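Local coordinates for protein glutathione S-transferase (Bombyx mori, PDB 5ZFG) that probably conjugates glutathione to electrophilic compounds as a glutathione transferase and takes part in metabolising the insecticide diazinon in the silkworm, at residues V2-A7 and E29-D34; P55-E60 and N68-Y73. All coordinates share one frame; numbering follows the deposited sequence.

Contact 1: residues V2-A7 and E29-D34; sequences VLKLYA and ELINVD
Ile31 lies alongside Tyr6 on one face of a parallel strand pair, the two strands of the beta-alpha-beta unit that opens the thioredoxin-like domain of glutathione transferases. Its CD1 sits over the phenol ring in a CH-pi contact, 3.7 Å from the ring centroid, while Ile31 CG2 packs 3.5 Å from Tyr6 CD1 at the rim. In both residues the first torsion is near -64°, which turns Tyr6 CG and Ile31 CG1 beside their own backbone N and keeps ring and branch side by side. Val33 CG2 comes in at the ring edge and touches Tyr6 CB. An alanine in place of Tyr6 would probably leave Ile31 CD1 without the ring face it rests on and open a gap between Ile31 and helix 43-48. On the same face, farther back along the strands, a water lies between Lys4 NZ and Glu29 OE2, though its short approach to NZ makes the bridge doubtful; the two charged atoms themselves stay 4.9 Å apart. On the reverse face Leu30 CD1 reaches forward to Ala7 CB at 3.8 Å, and Leu5 and Ala7 rest on helix 12-23, the connecting helix of the unit. Tyr45 and Met48 of helix 43-48 also pack on Tyr6. Five backbone hydrogen bonds, those of a parallel pair, hold the side chains in this register. The last bond, from Val33 N to Ala7 O, is 2.8 Å long with 178° at the hydrogen.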
# COMPACT_ATOMS: atom_id res chain seq x y z
N VAL B 2 -14.90 22.78 -1.70
CA VAL B 2 -13.67 23.12 -2.42
C VAL B 2 -12.75 21.92 -2.55
O VAL B 2 -11.72 22.01 -3.24
CB VAL B 2 -12.97 24.32 -1.74
CG1 VAL B 2 -12.18 23.87 -0.52
CG2 VAL B 2 -12.08 25.09 -2.73
N LEU B 3 -13.08 20.80 -1.92
CA LEU B 3 -12.32 19.57 -2.07
C LEU B 3 -12.68 18.90 -3.40
O LEU B 3 -13.86 18.69 -3.69
CB LEU B 3 -12.63 18.64 -0.91
CG LEU B 3 -11.94 17.28 -0.74
CD1 LEU B 3 -10.45 17.49 -0.65
CD2 LEU B 3 -12.43 16.63 0.52
N LYS B 4 -11.68 18.55 -4.20
CA LYS B 4 -11.90 18.08 -5.56
C LYS B 4 -11.31 16.69 -5.73
O LYS B 4 -10.15 16.46 -5.38
CB LYS B 4 -11.26 19.04 -6.56
CG LYS B 4 -11.87 20.46 -6.53
CD LYS B 4 -11.29 21.32 -7.65
CE LYS B 4 -11.56 22.80 -7.41
NZ LYS B 4 -11.22 23.58 -8.62
N LEU B 5 -12.11 15.78 -6.29
CA LEU B 5 -11.65 14.42 -6.58
C LEU B 5 -11.69 14.16 -8.08
O LEU B 5 -12.76 14.19 -8.69
CB LEU B 5 -12.51 13.38 -5.86
CG LEU B 5 -12.08 11.93 -6.10
CD1 LEU B 5 -10.76 11.65 -5.37
CD2 LEU B 5 -13.17 10.97 -5.64
N TYR B 6 -10.52 13.85 -8.64
CA TYR B 6 -10.41 13.42 -10.03
C TYR B 6 -10.50 11.90 -10.07
O TYR B 6 -9.64 11.21 -9.51
CB TYR B 6 -9.10 13.93 -10.64
CG TYR B 6 -9.07 15.44 -10.69
CD1 TYR B 6 -9.39 16.11 -11.87
CD2 TYR B 6 -8.77 16.20 -9.57
CE1 TYR B 6 -9.39 17.50 -11.92
CE2 TYR B 6 -8.76 17.60 -9.61
CZ TYR B 6 -9.07 18.24 -10.80
OH TYR B 6 -9.07 19.62 -10.86
N ALA B 7 -11.55 11.38 -10.71
CA ALA B 7 -11.91 9.97 -10.60
C ALA B 7 -12.38 9.45 -11.96
O ALA B 7 -12.64 10.23 -12.87
CB ALA B 7 -13.01 9.77 -9.55
N GLU B 29 -16.32 18.05 -4.85
CA GLU B 29 -16.64 18.15 -6.26
C GLU B 29 -15.99 16.98 -6.99
O GLU B 29 -14.80 16.70 -6.79
CB GLU B 29 -16.14 19.47 -6.85
CG GLU B 29 -16.25 19.54 -8.38
CD GLU B 29 -15.81 20.89 -8.95
OE1 GLU B 29 -16.24 21.93 -8.41
OE2 GLU B 29 -15.05 20.90 -9.94
N LEU B 30 -16.78 16.28 -7.81
CA LEU B 30 -16.33 15.15 -8.60
C LEU B 30 -15.96 15.60 -10.01
O LEU B 30 -16.76 16.26 -10.68
CB LEU B 30 -17.42 14.08 -8.67
CG LEU B 30 -17.21 12.86 -9.58
CD1 LEU B 30 -15.96 12.09 -9.14
CD2 LEU B 30 -18.41 11.95 -9.53
N ILE B 31 -14.76 15.25 -10.44
CA ILE B 31 -14.33 15.48 -11.82
C ILE B 31 -14.14 14.11 -12.46
O ILE B 31 -13.25 13.34 -12.06
CB ILE B 31 -13.04 16.31 -11.90
CG1 ILE B 31 -13.27 17.71 -11.33
CG2 ILE B 31 -12.56 16.41 -13.35
CD1 ILE B 31 -12.54 17.99 -10.06
N ASN B 32 -14.97 13.81 -13.45
CA ASN B 32 -14.88 12.57 -14.20
C ASN B 32 -13.77 12.72 -15.23
O ASN B 32 -13.90 13.50 -16.17
CB ASN B 32 -16.21 12.28 -14.89
CG ASN B 32 -17.27 11.85 -13.93
OD1 ASN B 32 -17.15 10.80 -13.29
ND2 ASN B 32 -18.33 12.66 -13.80
N VAL B 33 -12.68 11.99 -15.04
CA VAL B 33 -11.53 12.11 -15.92
C VAL B 33 -11.84 11.36 -17.21
O VAL B 33 -12.37 10.24 -17.18
CB VAL B 33 -10.26 11.57 -15.24
CG1 VAL B 33 -9.09 11.45 -16.23
CG2 VAL B 33 -9.87 12.46 -14.05
N ASP B 34 -11.54 11.99 -18.35
CA ASP B 34 -11.86 11.39 -19.65
C ASP B 34 -10.75 10.41 -20.01
O ASP B 34 -9.77 10.77 -20.65
CB ASP B 34 -12.04 12.46 -20.72
CG ASP B 34 -12.70 11.91 -21.98
OD1 ASP B 34 -12.62 10.68 -22.22
OD2 ASP B 34 -13.29 12.73 -22.72
O HOH W 1 -13.01 22.79 -10.22

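Contact 2: residues P55-E60 and N68-Y73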
# COMPACT_ATOMS: atom_id res chain seq x y z
N PRO B 55 -7.44 7.59 -8.87
CA PRO B 55 -7.78 8.99 -8.63
C PRO B 55 -6.66 9.89 -8.11
O PRO B 55 -5.59 9.43 -7.72
CB PRO B 55 -8.89 8.88 -7.58
CG PRO B 55 -8.45 7.72 -6.73
CD PRO B 55 -7.88 6.73 -7.74
N VAL B 56 -6.95 11.20 -8.05
CA VAL B 56 -6.11 12.15 -7.32
C VAL B 56 -7.03 13.15 -6.64
O VAL B 56 -8.07 13.53 -7.19
CB VAL B 56 -5.06 12.83 -8.24
CG1 VAL B 56 -5.71 13.66 -9.36
CG2 VAL B 56 -4.09 13.68 -7.42
N LEU B 57 -6.68 13.53 -5.42
CA LEU B 57 -7.43 14.50 -4.62
C LEU B 57 -6.73 15.84 -4.64
O LEU B 57 -5.50 15.92 -4.54
CB LEU B 57 -7.54 14.00 -3.17
CG LEU B 57 -8.45 14.77 -2.21
CD1 LEU B 57 -9.91 14.42 -2.44
CD2 LEU B 57 -8.03 14.47 -0.76
N ASP B 58 -7.52 16.91 -4.77
CA ASP B 58 -7.03 18.28 -4.62
C ASP B 58 -7.76 18.90 -3.43
O ASP B 58 -8.95 19.21 -3.52
CB ASP B 58 -7.24 19.08 -5.90
CG ASP B 58 -6.91 20.57 -5.73
OD1 ASP B 58 -6.43 20.98 -4.65
OD2 ASP B 58 -7.14 21.33 -6.69
N ASP B 59 -7.05 19.06 -2.32
CA ASP B 59 -7.59 19.65 -1.09
C ASP B 59 -6.95 21.03 -0.95
O ASP B 59 -5.86 21.16 -0.39
CB ASP B 59 -7.34 18.78 0.14
CG ASP B 59 -8.18 19.22 1.34
OD1 ASP B 59 -8.95 20.20 1.21
OD2 ASP B 59 -8.08 18.59 2.42
N GLU B 60 -7.62 22.04 -1.50
CA GLU B 60 -7.15 23.42 -1.37
C GLU B 60 -5.70 23.56 -1.85
O GLU B 60 -4.91 24.30 -1.27
CB GLU B 60 -7.31 23.91 0.07
CG GLU B 60 -7.22 25.41 0.29
CD GLU B 60 -7.62 25.82 1.69
OE1 GLU B 60 -7.85 27.03 1.92
OE2 GLU B 60 -7.70 24.94 2.58
N ASN B 68 -5.36 4.45 -1.32
CA ASN B 68 -5.24 4.06 0.09
C ASN B 68 -4.82 5.24 0.95
O ASN B 68 -5.38 5.47 2.03
CB ASN B 68 -4.23 2.93 0.25
CG ASN B 68 -4.77 1.60 -0.19
OD1 ASN B 68 -5.92 1.49 -0.59
ND2 ASN B 68 -3.92 0.58 -0.16
N ALA B 69 -3.83 6.01 0.49
CA ALA B 69 -3.40 7.19 1.24
C ALA B 69 -4.49 8.25 1.28
O ALA B 69 -4.64 8.97 2.28
CB ALA B 69 -2.13 7.75 0.61
N ILE B 70 -5.26 8.39 0.19
CA ILE B 70 -6.38 9.33 0.19
C ILE B 70 -7.41 8.92 1.23
O ILE B 70 -7.90 9.76 2.00
CB ILE B 70 -7.02 9.44 -1.21
CG1 ILE B 70 -6.02 10.01 -2.23
CG2 ILE B 70 -8.28 10.35 -1.14
CD1 ILE B 70 -6.52 9.90 -3.68
N LEU B 71 -7.73 7.62 1.30
CA LEU B 71 -8.67 7.12 2.30
C LEU B 71 -8.20 7.45 3.72
O LEU B 71 -8.97 7.93 4.57
CB LEU B 71 -8.87 5.61 2.16
CG LEU B 71 -9.60 5.11 0.90
CD1 LEU B 71 -9.56 3.60 0.81
CD2 LEU B 71 -11.04 5.61 0.92
N GLN B 72 -6.92 7.21 3.99
CA GLN B 72 -6.38 7.49 5.32
C GLN B 72 -6.42 8.99 5.64
O GLN B 72 -6.75 9.39 6.76
CB GLN B 72 -4.96 6.94 5.41
CG GLN B 72 -4.96 5.40 5.34
CD GLN B 72 -3.62 4.80 4.94
OE1 GLN B 72 -2.86 5.40 4.18
NE2 GLN B 72 -3.34 3.59 5.43
N TYR B 73 -6.14 9.82 4.63
CA TYR B 73 -6.06 11.26 4.85
C TYR B 73 -7.43 11.86 5.13
O TYR B 73 -7.58 12.68 6.03
CB TYR B 73 -5.42 11.93 3.64
CG TYR B 73 -5.56 13.45 3.60
CD1 TYR B 73 -4.84 14.24 4.48
CD2 TYR B 73 -6.41 14.06 2.70
CE1 TYR B 73 -4.96 15.62 4.46
CE2 TYR B 73 -6.55 15.45 2.67
CZ TYR B 73 -5.81 16.21 3.56
OH TYR B 73 -5.91 17.59 3.53
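Ile70 leads the helix onto the strand, its CG1 anti to the carbonyl carbon (chi1 -63°), and the extended branch ends in a CD1 methyl that reaches the start of strand 56-59. There CD1 lies 4.2 Å from Pro55 CG and 4.0 Å from Leu57 N, while the shorter CG2 branch meets Leu57 CD2 at 4.1 Å. Val17 of helix 12-23 and Leu64 of the adjoining strand also pack on Ile70. One turn later, Tyr73 has CG anti to its backbone N (chi1 167°), which sends the ring across to the far end of the strand. Leu57 crosses it at about a right angle, with CD2 at the ring edge 3.8 Å from Tyr73 CD2. Beyond, Tyr73 OH donates a 2.6 Å hydrogen bond to Asp59 OD2, met on the anti side but 30° out of the carboxylate plane. Tyr78 OH also bonds Asp59 OD2, so two phenols grip this one buried oxygen, while Phe62 meets the Tyr73 ring edge-to-face. Ala93 of the second subunit also packs on Tyr73. Helix against sheet, with a cis peptide bond before Pro55, is typical of the thioredoxin-like domain of glutathione transferases.

How the contacts relate
From the N terminus the chain runs along strand 3-7, crosses through helix 12-23 and returns in parallel as strand 29-32, where contact 1 closes its loop. Only after helix 43-48 does contact 2 open: strand 56-59 turns into strand 62-65, and helix 67-78 then packs on the sheet, where contact 2 closes the shorter loop. The two loops therefore follow one another without nesting or crossing. They meet in space because strands 3-7 and 56-59 are antiparallel neighbours, with backbone bonds pairing Lys4 with Asp58 and Tyr6 with Val56. Leu3 against Asp59 adds a side-chain link. Together they tie the edge strand 29-32, through the middle of the sheet, to the helix that faces the second subunit.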